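Long-range contact in xylulokinase (Brucella ovis, PDB 5VM1), which probably phosphorylates D-xylulose to D-xylulose 5-phosphate at the expense of ATP, as a member of the FGGY carbohydrate kinase family: residues 412-423 against 462-473. Sequence-based numbering, arbitrary orientation.
Sequences LKAIATALNVPI and TIEPEQALLSAY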
loop_
_atom_site.group_PDB
_atom_site.type_symbol
_atom_site.label_atom_id
_atom_site.label_comp_id
_atom_site.label_asym_id
_atom_site.label_seq_id
_atom_site.Cartn_x
_atom_site.Cartn_y
_atom_site.Cartn_z
ATOM N N LEU A 412 -5.546 7.617 18.304
ATOM C CA LEU A 412 -4.489 8.554 17.926
ATOM C C LEU A 412 -3.684 9.003 19.134
ATOM O O LEU A 412 -2.452 9.104 19.055
ATOM C CB LEU A 412 -5.080 9.765 17.204
ATOM C CG LEU A 412 -5.766 9.444 15.887
ATOM C CD1 LEU A 412 -6.310 10.714 15.289
ATOM C CD2 LEU A 412 -4.775 8.778 14.947
ATOM N N LYS A 413 -4.363 9.292 20.251
ATOM C CA LYS A 413 -3.648 9.661 21.470
ATOM C C LYS A 413 -2.822 8.489 21.984
ATOM O O LYS A 413 -1.704 8.674 22.471
ATOM C CB LYS A 413 -4.635 10.122 22.540
ATOM C CG LYS A 413 -5.397 11.371 22.172
ATOM C CD LYS A 413 -5.967 12.056 23.386
ATOM C CE LYS A 413 -6.964 13.116 22.995
ATOM N NZ LYS A 413 -7.690 13.625 24.169
ATOM N N ALA A 414 -3.342 7.271 21.846
ATOM C CA ALA A 414 -2.579 6.100 22.252
ATOM C C ALA A 414 -1.327 5.922 21.396
ATOM O O ALA A 414 -0.246 5.649 21.929
ATOM C CB ALA A 414 -3.458 4.853 22.187
ATOM N N ILE A 415 -1.445 6.079 20.073
ATOM C CA ILE A 415 -0.285 5.892 19.194
ATOM C C ILE A 415 0.763 6.987 19.425
ATOM O O ILE A 415 1.969 6.712 19.464
ATOM C CB ILE A 415 -0.746 5.827 17.723
ATOM C CG1 ILE A 415 -1.705 4.646 17.540
ATOM C CG2 ILE A 415 0.433 5.679 16.795
ATOM C CD1 ILE A 415 -2.484 4.639 16.226
ATOM N N ALA A 416 0.322 8.237 19.609
ATOM C CA ALA A 416 1.263 9.321 19.886
ATOM C C ALA A 416 1.982 9.103 21.210
ATOM O O ALA A 416 3.191 9.341 21.322
ATOM C CB ALA A 416 0.544 10.673 19.894
ATOM N N THR A 417 1.255 8.687 22.238
ATOM C CA THR A 417 1.932 8.494 23.504
ATOM C C THR A 417 2.835 7.263 23.483
ATOM O O THR A 417 3.892 7.252 24.138
ATOM C CB THR A 417 0.892 8.456 24.620
ATOM O OG1 THR A 417 0.176 9.705 24.602
ATOM C CG2 THR A 417 1.542 8.209 26.003
ATOM N N ALA A 418 2.477 6.245 22.699
ATOM C CA ALA A 418 3.330 5.071 22.620
ATOM C C ALA A 418 4.634 5.381 21.883
ATOM O O ALA A 418 5.688 4.845 22.239
ATOM C CB ALA A 418 2.573 3.912 21.969
ATOM N N LEU A 419 4.583 6.240 20.853
ATOM C CA LEU A 419 5.756 6.611 20.060
ATOM C C LEU A 419 6.473 7.840 20.580
ATOM O O LEU A 419 7.647 8.040 20.254
ATOM C CB LEU A 419 5.352 6.917 18.614
ATOM C CG LEU A 419 4.496 5.885 17.880
ATOM C CD1 LEU A 419 4.170 6.405 16.519
ATOM C CD2 LEU A 419 5.178 4.523 17.767
ATOM N N ASN A 420 5.797 8.646 21.391
ATOM C CA ASN A 420 6.255 9.986 21.753
ATOM C C ASN A 420 6.602 10.811 20.511
ATOM O O ASN A 420 7.630 11.490 20.462
ATOM C CB ASN A 420 7.443 9.952 22.711
ATOM C CG ASN A 420 7.569 11.237 23.502
ATOM O OD1 ASN A 420 6.605 12.006 23.604
ATOM N ND2 ASN A 420 8.760 11.503 24.028
ATOM N N VAL A 421 5.745 10.737 19.488
ATOM C CA VAL A 421 5.758 11.685 18.367
ATOM C C VAL A 421 4.357 12.275 18.225
ATOM O O VAL A 421 3.362 11.589 18.502
ATOM C CB VAL A 421 6.219 11.050 17.037
ATOM C CG1 VAL A 421 7.461 10.202 17.216
ATOM C CG2 VAL A 421 5.119 10.243 16.403
ATOM N N PRO A 422 4.236 13.558 17.895
ATOM C CA PRO A 422 2.924 14.118 17.514
ATOM C C PRO A 422 2.380 13.483 16.242
ATOM O O PRO A 422 3.134 13.115 15.345
ATOM C CB PRO A 422 3.224 15.606 17.296
ATOM C CG PRO A 422 4.686 15.643 16.994
ATOM C CD PRO A 422 5.305 14.564 17.847
ATOM N N ILE A 423 1.055 13.392 16.148
ATOM C CA ILE A 423 0.376 12.825 14.976
ATOM C C ILE A 423 -0.511 13.898 14.356
ATOM O O ILE A 423 -1.439 14.396 15.010
ATOM C CB ILE A 423 -0.486 11.598 15.325
ATOM C CG1 ILE A 423 0.309 10.542 16.082
ATOM C CG2 ILE A 423 -1.088 11.021 14.061
ATOM C CD1 ILE A 423 -0.427 9.223 16.135
ATOM N N THR A 462 -3.777 18.359 15.691
ATOM C CA THR A 462 -2.501 17.723 15.998
ATOM C C THR A 462 -2.604 17.096 17.379
ATOM O O THR A 462 -2.851 17.795 18.372
ATOM C CB THR A 462 -1.328 18.717 15.936
ATOM O OG1 THR A 462 -1.149 19.185 14.596
ATOM C CG2 THR A 462 -0.037 18.027 16.340
ATOM N N ILE A 463 -2.411 15.784 17.435
ATOM C CA ILE A 463 -2.527 15.008 18.658
ATOM C C ILE A 463 -1.127 14.887 19.235
ATOM O O ILE A 463 -0.274 14.201 18.666
ATOM C CB ILE A 463 -3.132 13.634 18.369
ATOM C CG1 ILE A 463 -4.395 13.826 17.514
ATOM C CG2 ILE A 463 -3.331 12.841 19.674
ATOM C CD1 ILE A 463 -5.617 13.227 18.074
ATOM N N GLU A 464 -0.881 15.565 20.380
ATOM C CA GLU A 464 0.440 15.543 20.980
ATOM C C GLU A 464 0.549 14.369 21.945
ATOM O O GLU A 464 -0.460 13.925 22.491
ATOM C CB GLU A 464 0.714 16.853 21.712
ATOM C CG GLU A 464 0.653 18.097 20.831
ATOM C CD GLU A 464 1.872 18.254 19.914
ATOM O OE1 GLU A 464 2.865 17.511 20.081
ATOM O OE2 GLU A 464 1.859 19.157 19.049
ATOM N N PRO A 465 1.743 13.830 22.188
ATOM C CA PRO A 465 1.854 12.737 23.161
ATOM C C PRO A 465 1.466 13.230 24.543
ATOM O O PRO A 465 1.803 14.352 24.931
ATOM C CB PRO A 465 3.339 12.353 23.104
ATOM C CG PRO A 465 3.849 12.913 21.815
ATOM C CD PRO A 465 3.042 14.153 21.569
ATOM N N GLU A 466 0.760 12.376 25.290
ATOM C CA GLU A 466 0.355 12.692 26.661
ATOM C C GLU A 466 1.557 12.508 27.578
ATOM O O GLU A 466 1.903 11.381 27.950
ATOM C CB GLU A 466 -0.794 11.794 27.103
ATOM C CG GLU A 466 -2.066 11.918 26.314
ATOM C CD GLU A 466 -2.962 12.999 26.864
ATOM O OE1 GLU A 466 -2.630 13.520 27.947
ATOM O OE2 GLU A 466 -3.997 13.310 26.236
ATOM N N GLN A 467 2.163 13.625 27.992
ATOM C CA GLN A 467 3.408 13.549 28.749
ATOM C C GLN A 467 3.208 12.775 30.048
ATOM O O GLN A 467 4.067 11.974 30.440
ATOM C CB GLN A 467 3.935 14.971 29.031
ATOM C CG GLN A 467 5.374 15.287 28.546
ATOM C CD GLN A 467 5.561 15.171 27.015
ATOM O OE1 GLN A 467 4.631 15.416 26.223
ATOM N NE2 GLN A 467 6.776 14.792 26.599
ATOM N N ALA A 468 2.038 12.930 30.679
ATOM C CA ALA A 468 1.777 12.260 31.950
ATOM C C ALA A 468 1.723 10.749 31.799
ATOM O O ALA A 468 2.042 10.026 32.745
ATOM C CB ALA A 468 0.478 12.769 32.565
ATOM N N LEU A 469 1.283 10.249 30.655
ATOM C CA LEU A 469 1.158 8.816 30.455
ATOM C C LEU A 469 2.331 8.194 29.680
ATOM O O LEU A 469 2.282 6.990 29.386
ATOM C CB LEU A 469 -0.184 8.513 29.781
ATOM C CG LEU A 469 -1.360 8.862 30.704
ATOM C CD1 LEU A 469 -2.690 8.585 30.037
ATOM C CD2 LEU A 469 -1.245 8.070 32.010
ATOM N N LEU A 470 3.398 8.966 29.387
ATOM C CA LEU A 470 4.529 8.428 28.623
ATOM C C LEU A 470 5.221 7.294 29.359
ATOM O O LEU A 470 5.615 6.288 28.747
ATOM C CB LEU A 470 5.560 9.513 28.338
ATOM C CG LEU A 470 5.292 10.401 27.139
ATOM C CD1 LEU A 470 6.404 11.417 27.056
ATOM C CD2 LEU A 470 5.137 9.595 25.838
ATOM N N SER A 471 5.397 7.452 30.670
ATOM C CA SER A 471 6.072 6.430 31.452
ATOM C C SER A 471 5.218 5.178 31.568
ATOM O O SER A 471 5.710 4.064 31.372
ATOM C CB SER A 471 6.412 6.989 32.834
ATOM O OG SER A 471 7.072 6.021 33.620
ATOM N N ALA A 472 3.927 5.343 31.865
ATOM C CA ALA A 472 3.052 4.181 31.973
ATOM C C ALA A 472 2.962 3.435 30.649
ATOM O O ALA A 472 2.900 2.200 30.630
ATOM C CB ALA A 472 1.667 4.597 32.470
ATOM N N TYR A 473 2.996 4.161 29.524
ATOM C CA TYR A 473 2.971 3.487 28.228
ATOM C C TYR A 473 4.265 2.721 27.963
ATOM O O TYR A 473 4.212 1.663 27.329
ATOM C CB TYR A 473 2.696 4.488 27.098
ATOM C CG TYR A 473 1.262 4.500 26.618
ATOM C CD1 TYR A 473 0.242 5.032 27.412
ATOM C CD2 TYR A 473 0.910 3.924 25.395
ATOM C CE1 TYR A 473 -1.082 5.026 26.988
ATOM C CE2 TYR A 473 -0.433 3.906 24.970
ATOM C CZ TYR A 473 -1.411 4.463 25.768
ATOM O OH TYR A 473 -2.724 4.443 25.360
HETATM O O HOH W 1 -6.328 12.099 26.886
#
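Over one face of the Tyr473 ring sits the methyl of Thr417, a CH-pi contact with CG2 4.1 Å from the ring centroid. Ala418 CB and Ala414 O meet the same ring obliquely, CB of Ala418 lying 3.8 Å from CD2 of Tyr473, while the hydroxyl lies against CB of Ala414. The other flat groups lie further along: the Asn420 side chain crosses Pro465 at about a right angle and brings the amide OD1 against CB and CG of that ring, with the methyls of Leu470 packed against the same amide.

Thr417 works with both branches. CG2 stands anti to the backbone N and meets the tyrosine, whereas OG1, beside that N (chi1 -59°), donates to Lys413 O and accepts a nearly straight bond from Glu466 N (2.8 Å, 165°). Lys413 O is thus gripped twice, by Thr417 OG1 and Thr417 N from opposite faces of its plane.

At the strand end, Ile423 and Ile463 form an antiparallel hydrogen-bonded pair; Ile423 N to Ile463 O and Ile463 N to Ile423 O both measure 3.0 Å. This pairing places 459-463 as an edge strand beside 423-426 in the mixed sheet of the C-terminal domain. Ile463 sends CD1 to CB of Leu412 and CG2 to CG of Lys413, packing the strand end against one side of helix 409-419.

Lys413 NZ hydrogen-bonds to the backbone O of Glu328, and its approach to Glu466 OE2 is bridged by a water held weakly on the lysine side. With NZ of Lys413 4.2 Å from OE2 of Glu466, beyond a salt bridge, the charges probably add only a modest attraction; backbone bonds hold the strands together, the threonine hydroxyl ties the loop at Glu466 to helix 409-419, and apolar and CH-pi contacts seat helix 470-488 against that helix.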